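Local coordinates for glycogen synthase (Cyanobacterium sp. CLg1, PDB 6GNF), which is a two-domain glycosyltransferase of the starch and bacterial glycogen synthase family, modelled with adenosine-5'-diphosphate and a glycan, at residues L47-C59 with F92-V104. Numbering follows the deposited sequence.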
# COMPACT_ATOMS: atom_id res chain seq x y z
N LEU A 47 -10.45 -4.74 -4.65
CA LEU A 47 -11.54 -3.80 -4.86
C LEU A 47 -12.14 -3.95 -6.27
O LEU A 47 -13.36 -4.05 -6.40
CB LEU A 47 -11.09 -2.36 -4.56
CG LEU A 47 -12.05 -1.21 -4.87
CD1 LEU A 47 -13.43 -1.43 -4.25
CD2 LEU A 47 -11.46 0.12 -4.39
N PRO A 48 -11.31 -4.00 -7.32
CA PRO A 48 -11.88 -4.24 -8.66
C PRO A 48 -12.65 -5.54 -8.79
O PRO A 48 -13.68 -5.57 -9.47
CB PRO A 48 -10.65 -4.24 -9.56
CG PRO A 48 -9.72 -3.29 -8.88
CD PRO A 48 -9.88 -3.65 -7.42
N GLU A 49 -12.17 -6.61 -8.15
CA GLU A 49 -12.88 -7.89 -8.18
C GLU A 49 -14.25 -7.79 -7.53
O GLU A 49 -15.21 -8.35 -8.03
CB GLU A 49 -12.05 -9.01 -7.53
CG GLU A 49 -10.92 -9.50 -8.44
CD GLU A 49 -10.04 -10.58 -7.84
OE1 GLU A 49 -8.99 -10.87 -8.46
OE2 GLU A 49 -10.33 -11.11 -6.75
N GLU A 50 -14.35 -7.03 -6.44
CA GLU A 50 -15.63 -6.85 -5.75
C GLU A 50 -16.57 -6.01 -6.61
O GLU A 50 -17.75 -6.30 -6.71
CB GLU A 50 -15.42 -6.19 -4.38
CG GLU A 50 -16.70 -5.96 -3.58
CD GLU A 50 -17.44 -7.24 -3.20
OE1 GLU A 50 -16.79 -8.31 -3.17
OE2 GLU A 50 -18.66 -7.17 -2.91
N LEU A 51 -16.04 -4.98 -7.24
CA LEU A 51 -16.84 -4.13 -8.12
C LEU A 51 -17.39 -4.90 -9.32
O LEU A 51 -18.50 -4.62 -9.77
CB LEU A 51 -16.03 -2.92 -8.58
CG LEU A 51 -15.71 -1.92 -7.45
CD1 LEU A 51 -14.63 -0.95 -7.85
CD2 LEU A 51 -16.96 -1.16 -7.04
N ALA A 52 -16.59 -5.81 -9.86
CA ALA A 52 -17.05 -6.68 -10.95
C ALA A 52 -18.13 -7.63 -10.48
O ALA A 52 -19.09 -7.88 -11.20
CB ALA A 52 -15.88 -7.47 -11.53
N LYS A 53 -17.96 -8.15 -9.27
CA LYS A 53 -18.93 -9.05 -8.64
C LYS A 53 -20.31 -8.38 -8.52
O LYS A 53 -21.30 -8.96 -8.88
CB LYS A 53 -18.40 -9.47 -7.27
CG LYS A 53 -18.82 -10.86 -6.82
CD LYS A 53 -17.79 -11.46 -5.85
CE LYS A 53 -17.96 -10.93 -4.43
NZ LYS A 53 -19.04 -11.65 -3.68
N ILE A 54 -20.33 -7.12 -8.10
CA ILE A 54 -21.57 -6.33 -8.03
C ILE A 54 -22.21 -6.12 -9.40
O ILE A 54 -23.40 -5.88 -9.47
CB ILE A 54 -21.30 -4.94 -7.41
CG1 ILE A 54 -20.85 -5.04 -5.97
CG2 ILE A 54 -22.55 -4.06 -7.47
CD1 ILE A 54 -20.16 -3.77 -5.49
N GLY A 55 -21.42 -6.21 -10.48
CA GLY A 55 -21.96 -6.10 -11.83
C GLY A 55 -21.40 -4.98 -12.69
O GLY A 55 -21.87 -4.77 -13.80
N HIS A 56 -20.40 -4.25 -12.20
CA HIS A 56 -19.84 -3.15 -12.98
C HIS A 56 -18.75 -3.66 -13.91
O HIS A 56 -18.21 -4.75 -13.72
CB HIS A 56 -19.31 -2.05 -12.05
CG HIS A 56 -20.34 -1.57 -11.07
ND1 HIS A 56 -21.47 -0.90 -11.46
CD2 HIS A 56 -20.43 -1.71 -9.73
CE1 HIS A 56 -22.21 -0.62 -10.40
NE2 HIS A 56 -21.60 -1.11 -9.34
N LYS A 57 -18.45 -2.86 -14.94
CA LYS A 57 -17.42 -3.20 -15.91
C LYS A 57 -16.12 -2.57 -15.45
O LYS A 57 -15.99 -1.34 -15.43
CB LYS A 57 -17.81 -2.69 -17.29
CG LYS A 57 -16.87 -3.18 -18.38
CD LYS A 57 -17.19 -2.54 -19.72
CE LYS A 57 -18.52 -3.03 -20.27
NZ LYS A 57 -18.69 -2.60 -21.69
N VAL A 58 -15.14 -3.41 -15.16
CA VAL A 58 -13.93 -2.99 -14.47
C VAL A 58 -12.68 -3.53 -15.15
O VAL A 58 -12.66 -4.68 -15.56
CB VAL A 58 -13.94 -3.52 -13.02
CG1 VAL A 58 -12.82 -2.89 -12.21
CG2 VAL A 58 -15.29 -3.23 -12.36
N CYS A 59 -11.66 -2.70 -15.28
CA CYS A 59 -10.36 -3.15 -15.76
C CYS A 59 -9.27 -2.46 -14.97
O CYS A 59 -9.51 -1.45 -14.32
CB CYS A 59 -10.19 -2.88 -17.25
SG CYS A 59 -10.01 -1.13 -17.69
N PHE A 92 -0.91 -5.91 -23.61
CA PHE A 92 -1.21 -7.30 -23.35
C PHE A 92 -2.43 -7.32 -22.44
O PHE A 92 -2.73 -6.33 -21.78
CB PHE A 92 -0.02 -8.00 -22.69
CG PHE A 92 1.09 -8.33 -23.64
CD1 PHE A 92 1.84 -7.32 -24.22
CD2 PHE A 92 1.39 -9.64 -23.96
CE1 PHE A 92 2.87 -7.61 -25.10
CE2 PHE A 92 2.42 -9.94 -24.83
CZ PHE A 92 3.16 -8.92 -25.41
N HIS A 93 -3.11 -8.46 -22.40
CA HIS A 93 -4.43 -8.55 -21.79
C HIS A 93 -4.62 -9.90 -21.12
O HIS A 93 -4.35 -10.92 -21.73
CB HIS A 93 -5.48 -8.33 -22.88
CG HIS A 93 -6.90 -8.36 -22.39
ND1 HIS A 93 -7.97 -8.46 -23.24
CD2 HIS A 93 -7.42 -8.30 -21.14
CE1 HIS A 93 -9.09 -8.48 -22.54
NE2 HIS A 93 -8.78 -8.38 -21.27
N SER A 94 -5.00 -9.88 -19.85
CA SER A 94 -5.47 -11.09 -19.18
C SER A 94 -6.83 -10.84 -18.54
O SER A 94 -7.22 -9.68 -18.36
CB SER A 94 -4.45 -11.62 -18.16
OG SER A 94 -4.06 -10.65 -17.21
N TYR A 95 -7.57 -11.92 -18.30
CA TYR A 95 -8.93 -11.83 -17.81
C TYR A 95 -9.13 -12.81 -16.69
O TYR A 95 -8.82 -13.99 -16.82
CB TYR A 95 -9.93 -12.01 -18.96
CG TYR A 95 -11.37 -11.85 -18.55
CD1 TYR A 95 -12.06 -12.90 -17.97
CD2 TYR A 95 -12.04 -10.63 -18.69
CE1 TYR A 95 -13.38 -12.75 -17.57
CE2 TYR A 95 -13.36 -10.49 -18.31
CZ TYR A 95 -14.03 -11.57 -17.78
OH TYR A 95 -15.32 -11.45 -17.33
N LYS A 96 -9.52 -12.32 -15.52
CA LYS A 96 -9.61 -13.17 -14.34
C LYS A 96 -10.67 -12.69 -13.35
O LYS A 96 -10.64 -11.53 -12.92
CB LYS A 96 -8.25 -13.22 -13.65
CG LYS A 96 -7.96 -14.54 -12.95
CD LYS A 96 -6.60 -14.51 -12.27
CE LYS A 96 -6.63 -13.74 -10.97
NZ LYS A 96 -5.51 -12.77 -10.86
N LYS A 97 -11.53 -13.62 -12.92
CA LYS A 97 -12.60 -13.33 -11.97
C LYS A 97 -13.37 -12.07 -12.33
O LYS A 97 -13.52 -11.17 -11.49
CB LYS A 97 -12.01 -13.18 -10.57
CG LYS A 97 -11.47 -14.46 -9.97
CD LYS A 97 -10.69 -14.14 -8.72
CE LYS A 97 -10.69 -15.29 -7.73
NZ LYS A 97 -10.06 -16.51 -8.28
N GLY A 98 -13.79 -11.99 -13.59
CA GLY A 98 -14.61 -10.90 -14.07
C GLY A 98 -13.91 -9.57 -14.25
O GLY A 98 -14.58 -8.57 -14.47
N VAL A 99 -12.58 -9.53 -14.11
CA VAL A 99 -11.81 -8.30 -14.28
C VAL A 99 -10.78 -8.42 -15.41
O VAL A 99 -10.05 -9.42 -15.47
CB VAL A 99 -11.05 -7.92 -12.99
CG1 VAL A 99 -10.34 -6.59 -13.15
CG2 VAL A 99 -12.00 -7.86 -11.79
N ASP A 100 -10.73 -7.39 -16.26
CA ASP A 100 -9.72 -7.28 -17.31
C ASP A 100 -8.46 -6.62 -16.76
O ASP A 100 -8.52 -5.54 -16.19
CB ASP A 100 -10.23 -6.44 -18.47
CG ASP A 100 -11.39 -7.10 -19.19
OD1 ASP A 100 -11.11 -7.93 -20.09
OD2 ASP A 100 -12.57 -6.86 -18.86
N HIS A 101 -7.32 -7.27 -16.97
CA HIS A 101 -6.04 -6.69 -16.61
C HIS A 101 -5.31 -6.39 -17.90
O HIS A 101 -5.09 -7.27 -18.73
CB HIS A 101 -5.24 -7.66 -15.75
CG HIS A 101 -5.97 -8.09 -14.52
ND1 HIS A 101 -6.32 -7.20 -13.53
CD2 HIS A 101 -6.43 -9.29 -14.13
CE1 HIS A 101 -6.96 -7.85 -12.57
NE2 HIS A 101 -7.04 -9.12 -12.91
N ILE A 102 -5.05 -5.11 -18.12
CA ILE A 102 -4.34 -4.65 -19.29
C ILE A 102 -2.94 -4.28 -18.86
O ILE A 102 -2.74 -3.56 -17.87
CB ILE A 102 -5.01 -3.40 -19.89
CG1 ILE A 102 -6.53 -3.61 -20.07
CG2 ILE A 102 -4.34 -3.00 -21.20
CD1 ILE A 102 -6.88 -4.83 -20.86
N TRP A 103 -1.95 -4.75 -19.61
CA TRP A 103 -0.56 -4.53 -19.27
C TRP A 103 0.13 -3.76 -20.38
O TRP A 103 0.13 -4.16 -21.54
CB TRP A 103 0.14 -5.86 -19.09
CG TRP A 103 -0.58 -6.81 -18.20
CD1 TRP A 103 -1.26 -7.92 -18.59
CD2 TRP A 103 -0.71 -6.74 -16.78
NE1 TRP A 103 -1.79 -8.56 -17.50
CE2 TRP A 103 -1.45 -7.86 -16.37
CE3 TRP A 103 -0.24 -5.85 -15.81
CZ2 TRP A 103 -1.77 -8.11 -15.05
CZ3 TRP A 103 -0.55 -6.10 -14.47
CH2 TRP A 103 -1.31 -7.22 -14.10
N VAL A 104 0.75 -2.65 -20.00
CA VAL A 104 1.42 -1.78 -20.94
C VAL A 104 2.84 -2.29 -21.14
O VAL A 104 3.64 -2.30 -20.21
CB VAL A 104 1.45 -0.33 -20.42
CG1 VAL A 104 2.09 0.59 -21.44
CG2 VAL A 104 0.04 0.13 -20.08
O HOH W 1 -15.04 -10.48 -9.52
O HOH W 2 -6.80 -11.95 -8.48
O HOH W 3 -8.69 -10.42 -11.23
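Cys59 and Asp100 pair in parallel register where strand 57-59 meets strand 99-104, their short axes 5.0 Å apart, while helix 47-54 runs over the start of the second strand at 140°. The one backbone bond between the segments, from Asp100 N to Val58 O, is weak (3.4 Å), and CB of Cys59 lies beside CB of Asp100 on one face of the sheet. On the face toward the helix, Val99 is the wedge: chi1 of -176° leaves CG2 anti to the carbonyl carbon and turned to the helix, 3.7 Å from Glu49 CA and 3.9 Å from Ala52 CB, while CG1 lies against Val58 O. Ala52 CB also rests on Gly98 O (3.4 Å), in the type I' turn from Lys96 to Val99. Glu49 stretches past Val99 to lay its carboxylate against the aliphatic CD of Lys97; OE2 is salt-bridged to Lys306, whereas OE1 receives a water that joins Lys96 O and His101 NE2. Another water ties Glu49 O to Lys97 O. His93 NE2 donates, nearly in its ring plane, to the anti lone pair of Asp100 OD1 (2.7 Å), which Gly153 N also binds. A helix packed over a mixed sheet in this way belongs to the Rossmann-like N-terminal domain of GT-B glycosyltransferases, here widened by an antiparallel three-stranded meander whose last strand, 99-105, runs parallel beside 57-63.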